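Local coordinates for protein adenosine deaminase (Burkholderia ambifaria, PDB 4GXW) that probably deaminates adenine or a related purine, as a zinc-dependent amidohydrolase of the adenosine and AMP deaminases family, at residues C252-P266 and M286-T300. Residues are numbered along the deposited sequence; the frame is centred on the assembly and turned at random.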
loop_
_atom_site.group_PDB
_atom_site.type_symbol
_atom_site.label_atom_id
_atom_site.label_comp_id
_atom_site.label_asym_id
_atom_site.label_seq_id
_atom_site.Cartn_x
_atom_site.Cartn_y
_atom_site.Cartn_z
ATOM N N CYS A 252 -4.636 10.270 -19.419
ATOM C CA CYS A 252 -3.853 9.043 -19.381
ATOM C C CYS A 252 -2.630 9.171 -20.283
ATOM O O CYS A 252 -1.532 8.813 -19.879
ATOM C CB CYS A 252 -4.689 7.835 -19.811
ATOM S SG CYS A 252 -5.882 7.294 -18.586
ATOM N N ALA A 253 -2.825 9.705 -21.489
ATOM C CA ALA A 253 -1.715 9.890 -22.424
ATOM C C ALA A 253 -0.629 10.792 -21.835
ATOM O O ALA A 253 0.563 10.498 -21.944
ATOM C CB ALA A 253 -2.225 10.448 -23.746
ATOM N N ARG A 254 -1.047 11.881 -21.194
ATOM C CA ARG A 254 -0.091 12.823 -20.616
ATOM C C ARG A 254 0.699 12.203 -19.481
ATOM O O ARG A 254 1.916 12.365 -19.397
ATOM C CB ARG A 254 -0.797 14.092 -20.140
ATOM C CG ARG A 254 -1.341 14.916 -21.282
ATOM C CD ARG A 254 -1.914 16.245 -20.831
ATOM N NE ARG A 254 -2.514 16.934 -21.969
ATOM C CZ ARG A 254 -1.825 17.621 -22.875
ATOM N NH1 ARG A 254 -0.505 17.721 -22.777
ATOM N NH2 ARG A 254 -2.456 18.208 -23.885
ATOM N N TYR A 255 0.014 11.473 -18.615
ATOM C CA TYR A 255 0.688 10.908 -17.454
ATOM C C TYR A 255 1.481 9.652 -17.818
ATOM O O TYR A 255 2.477 9.348 -17.167
ATOM C CB TYR A 255 -0.291 10.659 -16.302
ATOM C CG TYR A 255 -0.930 11.923 -15.735
ATOM C CD1 TYR A 255 -0.515 13.203 -16.122
ATOM C CD2 TYR A 255 -1.950 11.834 -14.804
ATOM C CE1 TYR A 255 -1.119 14.350 -15.597
ATOM C CE2 TYR A 255 -2.551 12.969 -14.282
ATOM C CZ TYR A 255 -2.132 14.217 -14.674
ATOM O OH TYR A 255 -2.751 15.332 -14.142
ATOM N N ALA A 256 1.047 8.939 -18.858
ATOM C CA ALA A 256 1.864 7.871 -19.439
ATOM C C ALA A 256 3.202 8.430 -19.932
ATOM O O ALA A 256 4.259 7.879 -19.637
ATOM C CB ALA A 256 1.122 7.184 -20.575
ATOM N N GLU A 257 3.154 9.533 -20.672
ATOM C CA GLU A 257 4.377 10.154 -21.176
ATOM C C GLU A 257 5.306 10.609 -20.045
ATOM O O GLU A 257 6.530 10.525 -20.162
ATOM C CB GLU A 257 4.028 11.330 -22.090
ATOM C CG GLU A 257 5.236 12.035 -22.661
ATOM C CD GLU A 257 4.851 13.101 -23.655
ATOM O OE1 GLU A 257 3.971 13.931 -23.336
ATOM O OE2 GLU A 257 5.418 13.110 -24.763
ATOM N N ARG A 258 4.726 11.082 -18.948
ATOM C CA ARG A 258 5.521 11.561 -17.820
ATOM C C ARG A 258 6.029 10.420 -16.933
ATOM O O ARG A 258 6.865 10.645 -16.052
ATOM C CB ARG A 258 4.732 12.598 -17.006
ATOM C CG ARG A 258 4.686 13.967 -17.695
ATOM C CD ARG A 258 3.600 14.888 -17.153
ATOM N NE ARG A 258 3.786 15.186 -15.738
ATOM C CZ ARG A 258 2.948 15.921 -15.010
ATOM N NH1 ARG A 258 1.871 16.452 -15.567
ATOM N NH2 ARG A 258 3.196 16.131 -13.726
ATOM N N GLY A 259 5.523 9.211 -17.161
ATOM C CA GLY A 259 5.987 8.051 -16.414
ATOM C C GLY A 259 5.562 8.005 -14.953
ATOM O O GLY A 259 6.243 7.400 -14.125
ATOM N N ILE A 260 4.441 8.647 -14.639
ATOM C CA ILE A 260 3.913 8.659 -13.275
ATOM C C ILE A 260 3.530 7.241 -12.848
ATOM O O ILE A 260 2.783 6.565 -13.550
ATOM C CB ILE A 260 2.646 9.552 -13.173
ATOM C CG1 ILE A 260 2.928 10.976 -13.664
ATOM C CG2 ILE A 260 2.079 9.543 -11.749
ATOM C CD1 ILE A 260 4.110 11.624 -13.008
ATOM N N VAL A 261 4.033 6.796 -11.697
ATOM C CA VAL A 261 3.687 5.468 -11.190
ATOM C C VAL A 261 2.416 5.508 -10.329
ATOM O O VAL A 261 2.254 6.389 -9.477
ATOM C CB VAL A 261 4.854 4.818 -10.393
ATOM C CG1 VAL A 261 4.428 3.485 -9.802
ATOM C CG2 VAL A 261 6.085 4.635 -11.289
ATOM N N PHE A 262 1.518 4.555 -10.574
ATOM C CA PHE A 262 0.265 4.417 -9.836
ATOM C C PHE A 262 0.339 3.151 -8.987
ATOM O O PHE A 262 0.535 2.055 -9.519
ATOM C CB PHE A 262 -0.914 4.280 -10.814
ATOM C CG PHE A 262 -1.190 5.525 -11.602
ATOM C CD1 PHE A 262 -0.379 5.880 -12.676
ATOM C CD2 PHE A 262 -2.253 6.343 -11.276
ATOM C CE1 PHE A 262 -0.630 7.036 -13.406
ATOM C CE2 PHE A 262 -2.509 7.509 -12.004
ATOM C CZ PHE A 262 -1.698 7.850 -13.066
ATOM N N THR A 263 0.183 3.285 -7.674
ATOM C CA THR A 263 0.128 2.107 -6.829
ATOM C C THR A 263 -1.302 1.592 -6.893
ATOM O O THR A 263 -2.251 2.366 -6.796
ATOM C CB THR A 263 0.592 2.388 -5.381
ATOM O OG1 THR A 263 -0.372 3.206 -4.708
ATOM C CG2 THR A 263 1.954 3.075 -5.363
ATOM N N VAL A 264 -1.462 0.294 -7.098
ATOM C CA VAL A 264 -2.800 -0.286 -7.246
ATOM C C VAL A 264 -2.987 -1.443 -6.280
ATOM O O VAL A 264 -2.013 -2.062 -5.828
ATOM C CB VAL A 264 -3.093 -0.719 -8.711
ATOM C CG1 VAL A 264 -2.991 0.485 -9.671
ATOM C CG2 VAL A 264 -2.158 -1.857 -9.135
ATOM N N VAL A 265 -4.245 -1.721 -5.959
ATOM C CA VAL A 265 -4.582 -2.674 -4.915
ATOM C C VAL A 265 -5.681 -3.588 -5.452
ATOM O O VAL A 265 -6.847 -3.192 -5.527
ATOM C CB VAL A 265 -5.069 -1.930 -3.643
ATOM C CG1 VAL A 265 -5.447 -2.917 -2.549
ATOM C CG2 VAL A 265 -4.003 -0.938 -3.158
ATOM N N PRO A 266 -5.314 -4.813 -5.861
ATOM C CA PRO A 266 -6.340 -5.712 -6.404
ATOM C C PRO A 266 -7.485 -5.967 -5.429
ATOM O O PRO A 266 -8.635 -6.097 -5.856
ATOM C CB PRO A 266 -5.559 -6.993 -6.752
ATOM C CG PRO A 266 -4.168 -6.808 -6.210
ATOM C CD PRO A 266 -3.951 -5.339 -6.031
ATOM N N MET A 286 -8.454 -0.977 -12.831
ATOM C CA MET A 286 -7.050 -1.380 -12.783
ATOM C C MET A 286 -6.672 -2.240 -13.988
ATOM O O MET A 286 -5.570 -2.117 -14.527
ATOM C CB MET A 286 -6.752 -2.133 -11.478
ATOM C CG MET A 286 -5.327 -2.657 -11.339
ATOM S SD MET A 286 -5.108 -3.714 -9.886
ATOM C CE MET A 286 -6.094 -5.130 -10.349
ATOM N N ARG A 287 -7.596 -3.092 -14.422
ATOM C CA ARG A 287 -7.334 -4.012 -15.526
ATOM C C ARG A 287 -6.953 -3.274 -16.817
ATOM O O ARG A 287 -6.175 -3.793 -17.628
ATOM C CB ARG A 287 -8.562 -4.904 -15.760
ATOM C CG ARG A 287 -8.356 -6.061 -16.720
ATOM C CD ARG A 287 -9.688 -6.724 -17.068
ATOM N NE ARG A 287 -9.484 -7.958 -17.816
ATOM C CZ ARG A 287 -9.463 -9.160 -17.252
ATOM N NH1 ARG A 287 -9.261 -10.244 -17.991
ATOM N NH2 ARG A 287 -9.656 -9.272 -15.942
ATOM N N LYS A 288 -7.490 -2.069 -16.986
ATOM C CA LYS A 288 -7.310 -1.293 -18.212
ATOM C C LYS A 288 -6.126 -0.334 -18.150
ATOM O O LYS A 288 -5.744 0.235 -19.165
ATOM C CB LYS A 288 -8.558 -0.452 -18.504
ATOM C CG LYS A 288 -9.882 -1.192 -18.554
ATOM C CD LYS A 288 -11.030 -0.182 -18.550
ATOM C CE LYS A 288 -12.387 -0.828 -18.798
ATOM N NZ LYS A 288 -12.951 -1.452 -17.565
ATOM N N MET A 289 -5.569 -0.114 -16.965
ATOM C CA MET A 289 -4.574 0.952 -16.823
ATOM C C MET A 289 -3.282 0.773 -17.659
ATOM O O MET A 289 -2.848 1.714 -18.332
ATOM C CB MET A 289 -4.293 1.267 -15.343
ATOM C CG MET A 289 -5.482 1.940 -14.642
ATOM S SD MET A 289 -5.349 2.010 -12.851
ATOM C CE MET A 289 -4.296 3.439 -12.607
ATOM N N PRO A 290 -2.678 -0.429 -17.652
ATOM C CA PRO A 290 -1.457 -0.592 -18.455
ATOM C C PRO A 290 -1.691 -0.399 -19.961
ATOM O O PRO A 290 -0.839 0.170 -20.649
ATOM C CB PRO A 290 -1.012 -2.030 -18.126
ATOM C CG PRO A 290 -1.547 -2.266 -16.735
ATOM C CD PRO A 290 -2.904 -1.589 -16.765
ATOM N N GLY A 291 -2.842 -0.846 -20.468
ATOM C CA GLY A 291 -3.180 -0.666 -21.873
ATOM C C GLY A 291 -3.361 0.796 -22.256
ATOM O O GLY A 291 -3.310 1.147 -23.435
ATOM N N LEU A 292 -3.584 1.647 -21.260
ATOM C CA LEU A 292 -3.678 3.085 -21.465
ATOM C C LEU A 292 -2.306 3.759 -21.306
ATOM O O LEU A 292 -2.204 4.991 -21.302
ATOM C CB LEU A 292 -4.706 3.685 -20.501
ATOM C CG LEU A 292 -6.166 3.512 -20.930
ATOM C CD1 LEU A 292 -7.117 3.752 -19.766
ATOM C CD2 LEU A 292 -6.472 4.466 -22.081
ATOM N N GLY A 293 -1.264 2.942 -21.178
ATOM C CA GLY A 293 0.104 3.430 -21.118
ATOM C C GLY A 293 0.614 3.727 -19.719
ATOM O O GLY A 293 1.760 4.147 -19.556
ATOM N N LEU A 294 -0.221 3.508 -18.707
ATOM C CA LEU A 294 0.135 3.866 -17.338
ATOM C C LEU A 294 0.995 2.801 -16.684
ATOM O O LEU A 294 0.799 1.605 -16.914
ATOM C CB LEU A 294 -1.125 4.088 -16.500
ATOM C CG LEU A 294 -2.114 5.103 -17.069
ATOM C CD1 LEU A 294 -3.364 5.151 -16.206
ATOM C CD2 LEU A 294 -1.481 6.486 -17.159
ATOM N N LYS A 295 1.951 3.244 -15.871
ATOM C CA LYS A 295 2.779 2.359 -15.056
ATOM C C LYS A 295 2.076 2.062 -13.749
ATOM O O LYS A 295 1.894 2.969 -12.934
ATOM C CB LYS A 295 4.124 3.030 -14.746
ATOM C CG LYS A 295 5.039 3.214 -15.939
ATOM C CD LYS A 295 6.421 3.694 -15.489
ATOM C CE LYS A 295 7.416 3.729 -16.641
ATOM N NZ LYS A 295 8.802 4.004 -16.155
ATOM N N ILE A 296 1.677 0.814 -13.545
ATOM C CA ILE A 296 1.066 0.416 -12.288
ATOM C C ILE A 296 1.970 -0.528 -11.506
ATOM O O ILE A 296 2.891 -1.137 -12.064
ATOM C CB ILE A 296 -0.349 -0.203 -12.465
ATOM C CG1 ILE A 296 -0.270 -1.610 -13.075
ATOM C CG2 ILE A 296 -1.242 0.728 -13.288
ATOM C CD1 ILE A 296 -1.633 -2.304 -13.195
ATOM N N HIS A 297 1.674 -0.665 -10.220
ATOM C CA HIS A 297 2.446 -1.508 -9.322
ATOM C C HIS A 297 1.504 -2.023 -8.248
ATOM O O HIS A 297 0.887 -1.226 -7.551
ATOM C CB HIS A 297 3.585 -0.706 -8.693
ATOM C CG HIS A 297 4.362 -1.481 -7.680
ATOM N ND1 HIS A 297 4.183 -1.315 -6.324
ATOM C CD2 HIS A 297 5.303 -2.444 -7.829
ATOM C CE1 HIS A 297 4.988 -2.143 -5.678
ATOM N NE2 HIS A 297 5.673 -2.843 -6.566
ATOM N N PRO A 298 1.375 -3.352 -8.121
ATOM C CA PRO A 298 0.393 -3.927 -7.192
ATOM C C PRO A 298 0.897 -4.004 -5.750
ATOM O O PRO A 298 2.096 -4.201 -5.523
ATOM C CB PRO A 298 0.184 -5.330 -7.749
ATOM C CG PRO A 298 1.528 -5.673 -8.317
ATOM C CD PRO A 298 2.056 -4.395 -8.908
ATOM N N ASN A 299 -0.028 -3.862 -4.796
ATOM C CA ASN A 299 0.294 -3.766 -3.385
ATOM C C ASN A 299 -0.843 -4.346 -2.553
ATOM O O ASN A 299 -1.934 -4.572 -3.077
ATOM C CB ASN A 299 0.494 -2.299 -3.006
ATOM C CG ASN A 299 1.743 -1.712 -3.601
ATOM O OD1 ASN A 299 2.803 -1.813 -3.010
ATOM N ND2 ASN A 299 1.626 -1.090 -4.778
ATOM N N THR A 300 -0.599 -4.536 -1.252
ATOM C CA THR A 300 -1.579 -5.140 -0.344
ATOM C C THR A 300 -2.530 -4.155 0.342
ATOM O O THR A 300 -3.651 -4.539 0.689
ATOM C CB THR A 300 -0.913 -6.037 0.743
ATOM O OG1 THR A 300 -0.040 -5.250 1.564
ATOM C CG2 THR A 300 -0.129 -7.197 0.114
HETATM O O HOH W 1 2.448 6.116 -16.118
HETATM O O HOH W 2 4.496 5.553 -18.279
HETATM O O HOH W 3 8.740 6.518 -14.115
#
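Phe262 packs its ring against the terminal methyl of Met289. CE of Met289 lies 3.8 Å from CD2 of Phe262, the two side chains crossing at about a right angle. The Met289 chain bends at its last torsion (chi3 82°), which brings CE to the ring. CD2 of Leu294 meets the ring of Phe262 at CE1, on the flank away from CD2. Leu294 also spans to the helix, where its CD2 sits 3.6 Å from the carbonyl O of Cys252, and Leu292 touches the Cys252 sulfur. Val264 faces the same way as Phe262. Its CG1 lies 3.9 Å from CB of Ile296, and the Val264 and Ile296 side chains cross at about a right angle.

Strands 261-264 and 295-298 run parallel and are neighbours in the TIM-type barrel of this family. Two nearly straight bonds join them. Phe262 N donates to Lys295 O (2.9 Å, 166°), and Val264 N binds His297 O at 2.8 Å. The return bonds from His297 N and Asn299 N are weak. A water accepts from Lys295 N and lies 2.6 Å from Ile260 O, near the start of the pair.

On the other side of the strands, Thr263 OG1 bonds Asp240 and the zinc ligand His35. Beyond the strand, Asn299 ND2 donates to His297 ND1 at 3.0 Å. This bond is bent (139°) and tilted from both planes. With the tie from Leu34 N to Asn299 OD1, it probably helps orient the imidazole. Asp301, another zinc ligand, follows shortly after. The contact thus divides by chemistry: an apolar face of Phe262, Val264 and Ile296 meets Met289 and Leu294, while Thr263, through its bond to His35, probably helps hold that zinc ligand in place.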